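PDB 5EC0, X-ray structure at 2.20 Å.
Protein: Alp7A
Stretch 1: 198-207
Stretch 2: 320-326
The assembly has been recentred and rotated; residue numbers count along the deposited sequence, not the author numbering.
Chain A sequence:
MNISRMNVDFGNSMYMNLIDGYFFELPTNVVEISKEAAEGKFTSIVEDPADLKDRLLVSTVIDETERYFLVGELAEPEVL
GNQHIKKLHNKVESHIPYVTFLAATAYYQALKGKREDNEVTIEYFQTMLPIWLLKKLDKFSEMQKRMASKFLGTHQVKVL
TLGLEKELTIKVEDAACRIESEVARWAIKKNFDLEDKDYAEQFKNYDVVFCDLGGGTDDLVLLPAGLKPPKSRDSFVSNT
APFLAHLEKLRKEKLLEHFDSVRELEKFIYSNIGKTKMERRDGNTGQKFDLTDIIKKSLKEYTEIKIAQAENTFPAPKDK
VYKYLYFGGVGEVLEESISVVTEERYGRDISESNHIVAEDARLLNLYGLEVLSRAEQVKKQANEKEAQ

Stretch 1, residues 198-207: DYAEQFKNYD
Stretch 2 (320-326) KVYKYLY

A run of helical turns and a type I turn packs here against the opening of a beta strand, and the contact is organised around one extended lysine, Lys323, with a backbone hydrogen bond and a salt bridge fixing the end where the two stretches come nearest, at Asp207.

Residues 198-202 have helical phi/psi without the regular helical bonds. Glu201 N to Asp198 O at 2.9 Å, Phe203 N to Ala200 O at 3.1 Å and Lys204 N to Glu201 O at 3.1 Å hold them in tight turns. The type I turn from Phe203 to Tyr206 follows, closed by a weak bond from Tyr206 N to Phe203 O at 3.5 Å; the chain then extends, with phi/psi of -136/135 at Tyr206 and -62/144 at Asp207. The second stretch is extended from Lys320 to Tyr326. The two backbones draw closest at Asp207 and Tyr322, whose CA atoms lie 5.3 Å apart. Lys323 N donates to Asp207 O at 3.1 Å with a nearly straight angle of 170°, while Tyr322 CA sits 3.5 Å from the same Asp207 O in a CA-H...O contact. Beside them, water 3 accepts from Asp207 N and donates to Val321 O, both at 2.9 Å, joining backbone groups too far apart to bond directly.

Lys323 points toward the first stretch with chi1 m and the other three chi angles t, so its full length reaches along the turn. Lys323 NZ donates to Gln202 O at 2.8 Å. Tyr206, chi1 m and chi2 85°, also points toward its partner and lays a ring face against the lysine: Lys323 CE is 3.7 Å from the Tyr206 ring centroid, 12° off the normal, and Lys323 NZ is 3.9 Å from that centroid but 33° off, an off-centre cation-pi contact. Two waters complete the ammonium's polar surroundings. Water 1 accepts from Lys323 NZ at 3.0 Å and donates to Gln202 OE1 at 2.6 Å; water 2 accepts from Lys323 NZ at 2.8 Å and lies 3.2 Å from Tyr206 OH. Gln202, chi1 p and chi2 t, is itself held by Gln202 NE2 donating to Tyr199 O at 3.0 Å.

The apolar part lies further along the strand. Phe203 (chi1 m) starts sideways, but its ring end comes nearer, placing Phe203 CZ 4.0 Å from Leu325 CD1 and Phe203 CD1 4.1 Å from Lys323 CD. Leu325, chi1 t and chi2 p, points toward the turn as Lys323 does, whereas the intervening Tyr324 points away: the usual alternation of a strand. Tyr199 OH approaches Leu325 CD1 at 4.0 Å.

At the other end, Asp207 (chi1 m) places OD2 2.7 Å from Lys320 NZ in a salt bridge. Lys320 is exposed and poorly ordered, so this link is less certain than its length suggests. The rule to read here is that one lysine can serve twice, its methylenes packing on aromatic rings while its ammonium satisfies a turn carbonyl and two waters.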

ATOM      1  N   ASP A 198      -3.379  15.439 -18.689  1.00 36.15           N
ATOM      2  CA  ASP A 198      -2.421  16.410 -19.187  1.00 33.95           C
ATOM      3  C   ASP A 198      -1.096  16.288 -18.422  1.00 37.10           C
ATOM      4  O   ASP A 198      -0.008  16.446 -18.986  1.00 32.32           O
ATOM      5  CB  ASP A 198      -2.975  17.827 -19.060  1.00 29.06           C
ATOM      6  CG  ASP A 198      -2.086  18.839 -19.726  1.00 30.24           C
ATOM      7  OD1 ASP A 198      -2.069  18.868 -20.973  1.00 43.45           O
ATOM      8  OD2 ASP A 198      -1.380  19.578 -19.011  1.00 32.75           O
ATOM      9  N   TYR A 199      -1.207  16.010 -17.127  1.00 26.00           N
ATOM     10  CA  TYR A 199      -0.055  15.756 -16.280  1.00 32.36           C
ATOM     11  C   TYR A 199       0.934  14.717 -16.861  1.00 34.14           C
ATOM     12  O   TYR A 199       2.146  14.811 -16.648  1.00 31.93           O
ATOM     13  CB  TYR A 199      -0.551  15.302 -14.897  1.00 28.87           C
ATOM     14  CG  TYR A 199       0.535  15.062 -13.866  1.00 29.95           C
ATOM     15  CD1 TYR A 199       1.030  16.107 -13.075  1.00 28.11           C
ATOM     16  CD2 TYR A 199       1.058  13.796 -13.678  1.00 25.88           C
ATOM     17  CE1 TYR A 199       2.025  15.880 -12.116  1.00 26.64           C
ATOM     18  CE2 TYR A 199       2.040  13.560 -12.733  1.00 34.15           C
ATOM     19  CZ  TYR A 199       2.522  14.598 -11.955  1.00 35.25           C
ATOM     20  OH  TYR A 199       3.502  14.322 -11.023  1.00 39.94           O
ATOM     21  N   ALA A 200       0.423  13.727 -17.589  1.00 27.26           N
ATOM     22  CA  ALA A 200       1.293  12.685 -18.134  1.00 29.11           C
ATOM     23  C   ALA A 200       2.072  13.144 -19.368  1.00 26.91           C
ATOM     24  O   ALA A 200       2.970  12.429 -19.833  1.00 31.55           O
ATOM     25  CB  ALA A 200       0.478  11.438 -18.473  1.00 24.46           C
ATOM     26  N   GLU A 201       1.738  14.325 -19.895  1.00 29.90           N
ATOM     27  CA  GLU A 201       2.340  14.802 -21.145  1.00 26.94           C
ATOM     28  C   GLU A 201       3.807  15.140 -20.980  1.00 34.53           C
ATOM     29  O   GLU A 201       4.562  15.113 -21.952  1.00 37.38           O
ATOM     30  CB  GLU A 201       1.602  16.030 -21.697  1.00 31.58           C
ATOM     31  CG  GLU A 201       0.163  15.754 -22.135  1.00 44.21           C
ATOM     32  CD  GLU A 201       0.078  14.833 -23.348  1.00 55.44           C
ATOM     33  OE1 GLU A 201       0.843  15.044 -24.319  1.00 55.39           O
ATOM     34  OE2 GLU A 201      -0.755  13.901 -23.325  1.00 56.36           O
ATOM     35  N   GLN A 202       4.215  15.461 -19.752  1.00 28.50           N
ATOM     36  CA  GLN A 202       5.606  15.813 -19.493  1.00 31.52           C
ATOM     37  C   GLN A 202       6.500  14.578 -19.639  1.00 37.42           C
ATOM     38  O   GLN A 202       7.724  14.707 -19.746  1.00 35.14           O
ATOM     39  CB  GLN A 202       5.769  16.431 -18.100  1.00 27.53           C
ATOM     40  CG  GLN A 202       5.421  15.474 -16.936  1.00 26.14           C
ATOM     41  CD  GLN A 202       5.391  16.203 -15.594  1.00 34.69           C
ATOM     42  OE1 GLN A 202       6.395  16.775 -15.171  1.00 36.83           O
ATOM     43  NE2 GLN A 202       4.232  16.209 -14.936  1.00 25.85           N
ATOM     44  N   PHE A 203       5.884  13.390 -19.643  1.00 30.23           N
ATOM     45  CA  PHE A 203       6.630  12.135 -19.796  1.00 33.28           C
ATOM     46  C   PHE A 203       6.466  11.530 -21.202  1.00 30.47           C
ATOM     47  O   PHE A 203       6.922  10.418 -21.466  1.00 30.59           O
ATOM     48  CB  PHE A 203       6.193  11.113 -18.727  1.00 24.06           C
ATOM     49  CG  PHE A 203       6.223  11.663 -17.321  1.00 32.02           C
ATOM     50  CD1 PHE A 203       7.433  11.991 -16.714  1.00 26.45           C
ATOM     51  CD2 PHE A 203       5.038  11.866 -16.607  1.00 30.25           C
ATOM     52  CE1 PHE A 203       7.474  12.519 -15.415  1.00 29.30           C
ATOM     53  CE2 PHE A 203       5.066  12.370 -15.305  1.00 34.27           C
ATOM     54  CZ  PHE A 203       6.288  12.699 -14.710  1.00 35.33           C
ATOM     55  N   LYS A 204       5.812  12.265 -22.094  1.00 35.76           N
ATOM     56  CA  LYS A 204       5.588  11.804 -23.469  1.00 40.32           C
ATOM     57  C   LYS A 204       6.886  11.450 -24.197  1.00 40.52           C
ATOM     58  O   LYS A 204       6.935  10.477 -24.942  1.00 38.95           O
ATOM     59  CB  LYS A 204       4.826  12.877 -24.260  1.00 50.20           C
ATOM     60  CG  LYS A 204       4.570  12.540 -25.723  1.00 58.95           C
ATOM     61  CD  LYS A 204       3.562  13.501 -26.359  1.00 65.31           C
ATOM     62  CE  LYS A 204       2.140  12.937 -26.298  1.00 69.52           C
ATOM     63  NZ  LYS A 204       1.135  13.805 -26.982  1.00 71.24           N
ATOM     64  N   ASN A 205       7.937  12.234 -23.973  1.00 40.09           N
ATOM     65  CA  ASN A 205       9.192  12.025 -24.687  1.00 39.44           C
ATOM     66  C   ASN A 205      10.380  11.650 -23.814  1.00 37.05           C
ATOM     67  O   ASN A 205      11.512  11.891 -24.192  1.00 31.68           O
ATOM     68  CB  ASN A 205       9.565  13.286 -25.473  1.00 41.17           C
ATOM     69  CG  ASN A 205       8.486  13.713 -26.426  1.00 39.42           C
ATOM     70  OD1 ASN A 205       7.975  12.907 -27.206  1.00 40.10           O
ATOM     71  ND2 ASN A 205       8.111  14.981 -26.356  1.00 37.53           N
ATOM     72  N   TYR A 206      10.146  11.077 -22.644  1.00 28.42           N
ATOM     73  CA  TYR A 206      11.270  10.709 -21.801  1.00 28.50           C
ATOM     74  C   TYR A 206      11.036   9.320 -21.231  1.00 40.58           C
ATOM     75  O   TYR A 206       9.926   8.996 -20.790  1.00 40.51           O
ATOM     76  CB  TYR A 206      11.478  11.740 -20.675  1.00 28.57           C
ATOM     77  CG  TYR A 206      11.764  13.159 -21.151  1.00 35.37           C
ATOM     78  CD1 TYR A 206      10.729  14.026 -21.483  1.00 39.13           C
ATOM     79  CD2 TYR A 206      13.069  13.633 -21.257  1.00 33.09           C
ATOM     80  CE1 TYR A 206      10.986  15.323 -21.929  1.00 37.06           C
ATOM     81  CE2 TYR A 206      13.334  14.920 -21.698  1.00 32.74           C
ATOM     82  CZ  TYR A 206      12.289  15.763 -22.024  1.00 44.53           C
ATOM     83  OH  TYR A 206      12.553  17.050 -22.452  1.00 43.89           O
ATOM     84  N   ASP A 207      12.062   8.480 -21.272  1.00 35.43           N
ATOM     85  CA  ASP A 207      12.019   7.270 -20.467  1.00 36.68           C
ATOM     86  C   ASP A 207      11.936   7.726 -19.004  1.00 38.91           C
ATOM     87  O   ASP A 207      12.532   8.736 -18.628  1.00 27.02           O
ATOM     88  CB  ASP A 207      13.240   6.385 -20.701  1.00 29.96           C
ATOM     89  CG  ASP A 207      13.326   5.858 -22.130  1.00 38.93           C
ATOM     90  OD1 ASP A 207      12.302   5.822 -22.853  1.00 32.17           O
ATOM     91  OD2 ASP A 207      14.441   5.464 -22.522  1.00 41.14           O
ATOM     92  N   LYS A 320      20.859  10.028 -23.552  1.00 70.19           N
ATOM     93  CA  LYS A 320      19.484   9.980 -23.098  1.00 71.64           C
ATOM     94  C   LYS A 320      19.309  10.793 -21.833  1.00 66.33           C
ATOM     95  O   LYS A 320      20.193  10.838 -20.975  1.00 63.42           O
ATOM     96  CB  LYS A 320      19.031   8.534 -22.852  1.00 74.26           C
ATOM     97  CG  LYS A 320      18.648   7.773 -24.115  1.00 77.85           C
ATOM     98  CD  LYS A 320      17.579   6.724 -23.819  1.00 75.37           C
ATOM     99  CE  LYS A 320      16.516   6.702 -24.910  1.00 74.65           C
ATOM    100  NZ  LYS A 320      15.728   5.435 -24.919  1.00 70.68           N
ATOM    101  N   VAL A 321      18.160  11.448 -21.741  1.00 61.52           N
ATOM    102  CA  VAL A 321      17.728  12.087 -20.515  1.00 49.59           C
ATOM    103  C   VAL A 321      16.584  11.265 -19.931  1.00 50.14           C
ATOM    104  O   VAL A 321      15.554  11.066 -20.578  1.00 40.49           O
ATOM    105  CB  VAL A 321      17.277  13.541 -20.754  1.00 49.99           C
ATOM    106  CG1 VAL A 321      16.895  14.202 -19.447  1.00 43.20           C
ATOM    107  CG2 VAL A 321      18.382  14.336 -21.441  1.00 48.43           C
ATOM    108  N   TYR A 322      16.796  10.750 -18.727  1.00 39.68           N
ATOM    109  CA  TYR A 322      15.732  10.112 -17.970  1.00 37.01           C
ATOM    110  C   TYR A 322      15.013  11.134 -17.101  1.00 38.11           C
ATOM    111  O   TYR A 322      15.601  12.130 -16.680  1.00 44.30           O
ATOM    112  CB  TYR A 322      16.281   9.011 -17.069  1.00 36.30           C
ATOM    113  CG  TYR A 322      16.678   7.716 -17.739  1.00 44.72           C
ATOM    114  CD1 TYR A 322      16.475   7.506 -19.099  1.00 42.70           C
ATOM    115  CD2 TYR A 322      17.262   6.690 -16.996  1.00 41.41           C
ATOM    116  CE1 TYR A 322      16.850   6.311 -19.696  1.00 43.68           C
ATOM    117  CE2 TYR A 322      17.637   5.504 -17.583  1.00 38.18           C
ATOM    118  CZ  TYR A 322      17.432   5.314 -18.929  1.00 39.36           C
ATOM    119  OH  TYR A 322      17.805   4.123 -19.504  1.00 40.70           O
ATOM    120  N   LYS A 323      13.740  10.885 -16.825  1.00 33.84           N
ATOM    121  CA  LYS A 323      13.055  11.576 -15.738  1.00 38.01           C
ATOM    122  C   LYS A 323      12.760  10.581 -14.624  1.00 32.39           C
ATOM    123  O   LYS A 323      12.730   9.368 -14.849  1.00 32.09           O
ATOM    124  CB  LYS A 323      11.773  12.256 -16.221  1.00 32.29           C
ATOM    125  CG  LYS A 323      12.052  13.548 -16.986  1.00 39.31           C
ATOM    126  CD  LYS A 323      10.800  14.165 -17.603  1.00 38.71           C
ATOM    127  CE  LYS A 323      11.118  15.523 -18.201  1.00 36.66           C
ATOM    128  NZ  LYS A 323       9.927  16.148 -18.818  1.00 37.21           N
ATOM    129  N   TYR A 324      12.556  11.108 -13.422  1.00 35.26           N
ATOM    130  CA  TYR A 324      12.357  10.296 -12.230  1.00 33.64           C
ATOM    131  C   TYR A 324      11.048  10.674 -11.570  1.00 33.57           C
ATOM    132  O   TYR A 324      10.807  11.853 -11.262  1.00 35.32           O
ATOM    133  CB  TYR A 324      13.541  10.467 -11.264  1.00 36.29           C
ATOM    134  CG  TYR A 324      14.832   9.970 -11.876  1.00 37.12           C
ATOM    135  CD1 TYR A 324      15.515  10.729 -12.821  1.00 39.99           C
ATOM    136  CD2 TYR A 324      15.342   8.726 -11.540  1.00 38.52           C
ATOM    137  CE1 TYR A 324      16.667  10.263 -13.411  1.00 33.97           C
ATOM    138  CE2 TYR A 324      16.493   8.257 -12.110  1.00 32.16           C
ATOM    139  CZ  TYR A 324      17.149   9.025 -13.050  1.00 35.12           C
ATOM    140  OH  TYR A 324      18.291   8.550 -13.615  1.00 36.83           O
ATOM    141  N   LEU A 325      10.191   9.676 -11.384  1.00 28.74           N
ATOM    142  CA  LEU A 325       8.953   9.864 -10.652  1.00 25.60           C
ATOM    143  C   LEU A 325       9.011   9.069  -9.362  1.00 29.30           C
ATOM    144  O   LEU A 325       9.042   7.840  -9.394  1.00 29.07           O
ATOM    145  CB  LEU A 325       7.727   9.439 -11.464  1.00 31.33           C
ATOM    146  CG  LEU A 325       6.458   9.843 -10.689  1.00 36.32           C
ATOM    147  CD1 LEU A 325       6.002  11.261 -11.039  1.00 34.84           C
ATOM    148  CD2 LEU A 325       5.297   8.830 -10.771  1.00 29.01           C
ATOM    149  N   TYR A 326       8.993   9.786  -8.236  1.00 27.79           N
ATOM    150  CA  TYR A 326       9.116   9.202  -6.894  1.00 26.12           C
ATOM    151  C   TYR A 326       7.758   9.062  -6.215  1.00 26.30           C
ATOM    152  O   TYR A 326       6.983  10.010  -6.185  1.00 28.74           O
ATOM    153  CB  TYR A 326      10.047  10.071  -6.014  1.00 25.10           C
ATOM    154  CG  TYR A 326      11.422  10.331  -6.613  1.00 27.61           C
ATOM    155  CD1 TYR A 326      12.479   9.461  -6.373  1.00 28.22           C
ATOM    156  CD2 TYR A 326      11.659  11.440  -7.414  1.00 30.21           C
ATOM    157  CE1 TYR A 326      13.726   9.683  -6.917  1.00 32.66           C
ATOM    158  CE2 TYR A 326      12.914  11.675  -7.961  1.00 27.84           C
ATOM    159  CZ  TYR A 326      13.937  10.789  -7.708  1.00 30.41           C
ATOM    160  OH  TYR A 326      15.181  10.994  -8.241  1.00 29.62           O
TER
HETATM  161  O   HOH W   1       8.686  17.309 -16.309  1.00 39.00           O
HETATM  162  O   HOH W   2      10.841  18.469 -20.184  1.00 36.12           O
HETATM  163  O   HOH W   3      14.484   9.401 -22.673  0.84 29.36           O
HETATM  164  O   HOH W   4      12.950   3.828 -24.924  1.00 48.82           O